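Local coordinates for protein EH1AB1 (Metagenome, PDB 6I8F) that hydrolyses esters as an alpha/beta-hydrolase-fold enzyme, probably by way of the family's catalytic triad, at the interface of chains A and B. Coordinates in Å, arbitrary orientation; residue numbers count along the deposited sequence, not the author numbering. Chains: chain A/B, EH1AB1.

Contacts 1 and 2 belong to one two-fold symmetric interface between identical subunits, and their C-alpha centres lie about 15 Å apart. Contact 1 is mainly helix 273-285 of each chain, with B:Tyr292 of strand 290-296 beside them; contact 2 takes the same strand from chain A, adds helix 310-327, and receives the loop lysine that precedes strand 290-296 in chain B. Strand 290-296 is thus the element common to both. The axis repeats each contact with the chains exchanged, so a salt-bridge centre is flanked by lysine contacts. Whether this pair is the dimer in solution, the structure alone does not show.

Contact 1: the interface of chains A and B. Residues chain A 277, 281, 284-285; chain B 277, 281, 292.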
loop_
_atom_site.group_PDB
_atom_site.type_symbol
_atom_site.label_atom_id
_atom_site.label_comp_id
_atom_site.label_asym_id
_atom_site.label_seq_id
_atom_site.Cartn_x
_atom_site.Cartn_y
_atom_site.Cartn_z
ATOM N N ARG A 277 0.151 9.074 10.222
ATOM C CA ARG A 277 1.163 8.041 10.296
ATOM C C ARG A 277 1.094 7.348 11.663
ATOM O O ARG A 277 1.136 6.109 11.750
ATOM C CB ARG A 277 2.557 8.620 10.046
ATOM C CG ARG A 277 3.616 7.543 9.886
ATOM C CD ARG A 277 4.970 8.128 9.559
ATOM N NE ARG A 277 5.934 7.054 9.400
ATOM C CZ ARG A 277 7.245 7.219 9.364
ATOM N NH1 ARG A 277 7.757 8.443 9.415
ATOM N NH2 ARG A 277 8.029 6.154 9.311
ATOM N N ASP A 281 0.768 3.435 12.581
ATOM C CA ASP A 281 1.717 2.829 13.522
ATOM C C ASP A 281 0.974 2.037 14.611
ATOM O O ASP A 281 1.365 0.914 14.916
ATOM C CB ASP A 281 2.635 3.879 14.154
ATOM C CG ASP A 281 3.676 4.434 13.199
ATOM O OD1 ASP A 281 3.888 3.822 12.118
ATOM O OD2 ASP A 281 4.240 5.493 13.523
ATOM N N ILE A 284 -0.520 -1.060 13.072
ATOM C CA ILE A 284 0.511 -2.068 12.757
ATOM C C ILE A 284 0.925 -2.798 14.042
ATOM O O ILE A 284 0.985 -4.026 14.087
ATOM C CB ILE A 284 1.706 -1.420 12.029
ATOM C CG1 ILE A 284 1.314 -1.024 10.606
ATOM C CG2 ILE A 284 2.933 -2.326 12.031
ATOM C CD1 ILE A 284 2.160 0.079 10.025
ATOM N N GLU A 285 1.185 -2.015 15.091
ATOM C CA GLU A 285 1.693 -2.528 16.350
ATOM C C GLU A 285 0.654 -3.427 17.040
ATOM O O GLU A 285 1.042 -4.340 17.757
ATOM C CB GLU A 285 2.226 -1.363 17.184
ATOM C CG GLU A 285 3.637 -0.975 16.764
ATOM C CD GLU A 285 3.956 0.509 16.692
ATOM O OE1 GLU A 285 3.721 1.212 17.709
ATOM O OE2 GLU A 285 4.455 0.956 15.622
ATOM N N ARG B 277 10.560 -3.320 7.669
ATOM C CA ARG B 277 9.856 -2.093 8.042
ATOM C C ARG B 277 10.839 -0.922 8.196
ATOM O O ARG B 277 10.548 0.197 7.777
ATOM C CB ARG B 277 9.075 -2.288 9.339
ATOM C CG ARG B 277 8.158 -1.115 9.652
ATOM C CD ARG B 277 7.364 -1.364 10.901
ATOM N NE ARG B 277 6.507 -0.234 11.198
ATOM C CZ ARG B 277 5.921 -0.037 12.368
ATOM N NH1 ARG B 277 6.073 -0.932 13.327
ATOM N NH2 ARG B 277 5.225 1.066 12.589
ATOM N N ASP B 281 10.805 2.721 6.571
ATOM C CA ASP B 281 10.931 3.919 7.412
ATOM C C ASP B 281 12.054 4.831 6.891
ATOM O O ASP B 281 11.880 6.050 6.901
ATOM C CB ASP B 281 11.189 3.604 8.885
ATOM C CG ASP B 281 10.016 2.977 9.622
ATOM O OD1 ASP B 281 8.848 3.191 9.203
ATOM O OD2 ASP B 281 10.284 2.265 10.604
ATOM N N TYR B 292 4.152 0.854 2.655
ATOM C CA TYR B 292 4.539 -0.222 3.553
ATOM C C TYR B 292 3.293 -1.002 3.967
ATOM O O TYR B 292 2.275 -0.395 4.293
ATOM C CB TYR B 292 5.231 0.306 4.816
ATOM C CG TYR B 292 5.425 -0.778 5.843
ATOM C CD1 TYR B 292 6.423 -1.730 5.694
ATOM C CD2 TYR B 292 4.574 -0.901 6.933
ATOM C CE1 TYR B 292 6.578 -2.766 6.603
ATOM C CE2 TYR B 292 4.719 -1.932 7.848
ATOM C CZ TYR B 292 5.731 -2.865 7.691
ATOM O OH TYR B 292 5.879 -3.895 8.591
#
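B:Arg277 reaches from its helix to the end of the matching helix 273-285 of chain A and meets A:Asp281, A:Ile284 and A:Glu285 together. Its chain is fully extended, with CG anti to the backbone N (chi1 -171°), and this carries the guanidinium across the gap between subunits. NH2 is shared by two carboxylates, forming salt bridges of 3.1 Å to A:Asp281 OD1 and 3.1 Å to A:Glu285 OE2. The glutamate bond is the better shaped: OE2 lies within 5° of the guanidinium plane and is approached nearly along its own C-O axis. NH1 of the arginine adds a weak hydrogen bond to the same OE2. Toward A:Asp281 the bond is bent and weak, the two planes standing 61° apart, so charge attraction probably matters more than directionality.

A:Ile284 supplies the apolar side. Its CG2 methyl sits over one face of the guanidinium, toward the rim, 3.8 Å from B:Arg277 CZ, while the carboxylates take the edge. The branched side chain serves two neighbours, because the other arm ends in CD1, which touches the ring of B:Tyr292 at CE2, 3.9 Å away. That ring in turn lies against CG of B:Arg277 within its own chain; its face supports the aliphatic stem and probably helps to aim the arginine.

The symmetry-related pairing brings A:Arg277 NH2 to B:Asp281 OD1 at 3.1 Å, again a salt bridge with a weak hydrogen bond. A:Arg277 NH2 and B:Arg277 NH2 are 6.7 Å apart, and the aspartates between them probably offset their charge. Arginine suits this place because one long side chain offers several N-H groups at its edge and a flat face for a methyl. The site ties the two 273-285 helices together near the two-fold axis and probably helps to set the register of the two subunits in the deposited assembly.

Contact 2: the interface of chains A and B. Residues chain A 294-295, 311; chain B 289.
The loop residue just before strand 290-296 of chain B meets strand 290-296 and helix 310-327 of chain A. B:Lys289 comes from this loop and lays its side chain along A:Asn294 and A:Tyr295 to end at A:Gln311. The chain turns at chi3, -75°, which directs the ammonium toward the helix. NZ donates a hydrogen bond of 3.0 Å to A:Gln311 OE1, arriving in the carbonyl plane on a lone pair, with a C=O...N angle of 115°. The glutamine approaches from the opposite direction. It suits its place by being long enough to bring a carbonyl oxygen out from the start of helix 310-327 to the ammonium, and the bond is then a hydrogen bond to a neutral acceptor and not a salt bridge.

The methylenes have their own partner. CE of the lysine packs 3.4 Å from CE2 of A:Tyr295, and CD stands over one face of that ring, offset toward its rim. An aromatic ring gives the aliphatic part of the lysine a flat surface while the charged end goes on to the amide. A:Asn294 contributes backbone rather than side chain: its carbonyl O lies 3.6 Å from CA of B:Lys289. The site lies farther along the same interface, about 15 Å from contact 1 between C-alpha centres, where strand 290-296 of the alpha/beta-hydrolase fold comes near the first turn of helix 310-327, and it extends the subunit interface onto that C-terminal helix.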
loop_
_atom_site.group_PDB
_atom_site.type_symbol
_atom_site.label_atom_id
_atom_site.label_comp_id
_atom_site.label_asym_id
_atom_site.label_seq_id
_atom_site.Cartn_x
_atom_site.Cartn_y
_atom_site.Cartn_z
ATOM N N ASN A 294 2.952 7.415 2.172
ATOM C CA ASN A 294 3.170 8.834 2.215
ATOM C C ASN A 294 3.432 9.323 0.791
ATOM O O ASN A 294 4.261 8.743 0.079
ATOM C CB ASN A 294 4.316 9.229 3.152
ATOM C CG ASN A 294 4.494 10.733 3.230
ATOM O OD1 ASN A 294 5.531 11.260 2.837
ATOM N ND2 ASN A 294 3.477 11.437 3.683
ATOM N N TYR A 295 2.701 10.375 0.394
ATOM C CA TYR A 295 2.876 11.046 -0.900
ATOM C C TYR A 295 3.676 12.328 -0.657
ATOM O O TYR A 295 3.105 13.347 -0.283
ATOM C CB TYR A 295 1.528 11.324 -1.582
ATOM C CG TYR A 295 1.003 10.165 -2.395
ATOM C CD1 TYR A 295 0.633 8.976 -1.786
ATOM C CD2 TYR A 295 0.909 10.230 -3.778
ATOM C CE1 TYR A 295 0.185 7.887 -2.523
ATOM C CE2 TYR A 295 0.455 9.154 -4.530
ATOM C CZ TYR A 295 0.094 7.975 -3.896
ATOM O OH TYR A 295 -0.331 6.895 -4.609
ATOM N N GLN A 311 -0.952 13.814 -8.811
ATOM C CA GLN A 311 -0.603 12.921 -7.716
ATOM C C GLN A 311 -1.909 12.396 -7.104
ATOM O O GLN A 311 -1.984 11.258 -6.637
ATOM C CB GLN A 311 0.264 13.642 -6.678
ATOM C CG GLN A 311 1.724 13.787 -7.075
ATOM C CD GLN A 311 2.431 12.455 -7.150
ATOM O OE1 GLN A 311 2.579 11.747 -6.158
ATOM N NE2 GLN A 311 2.843 12.086 -8.347
ATOM N N LYS B 289 8.336 8.419 -2.035
ATOM C CA LYS B 289 6.987 7.840 -2.063
ATOM C C LYS B 289 7.105 6.350 -1.739
ATOM O O LYS B 289 7.675 5.598 -2.516
ATOM C CB LYS B 289 6.300 8.039 -3.417
ATOM C CG LYS B 289 4.899 7.443 -3.498
ATOM C CD LYS B 289 4.269 7.443 -4.874
ATOM C CE LYS B 289 3.781 8.819 -5.301
ATOM N NZ LYS B 289 3.366 8.874 -6.729
#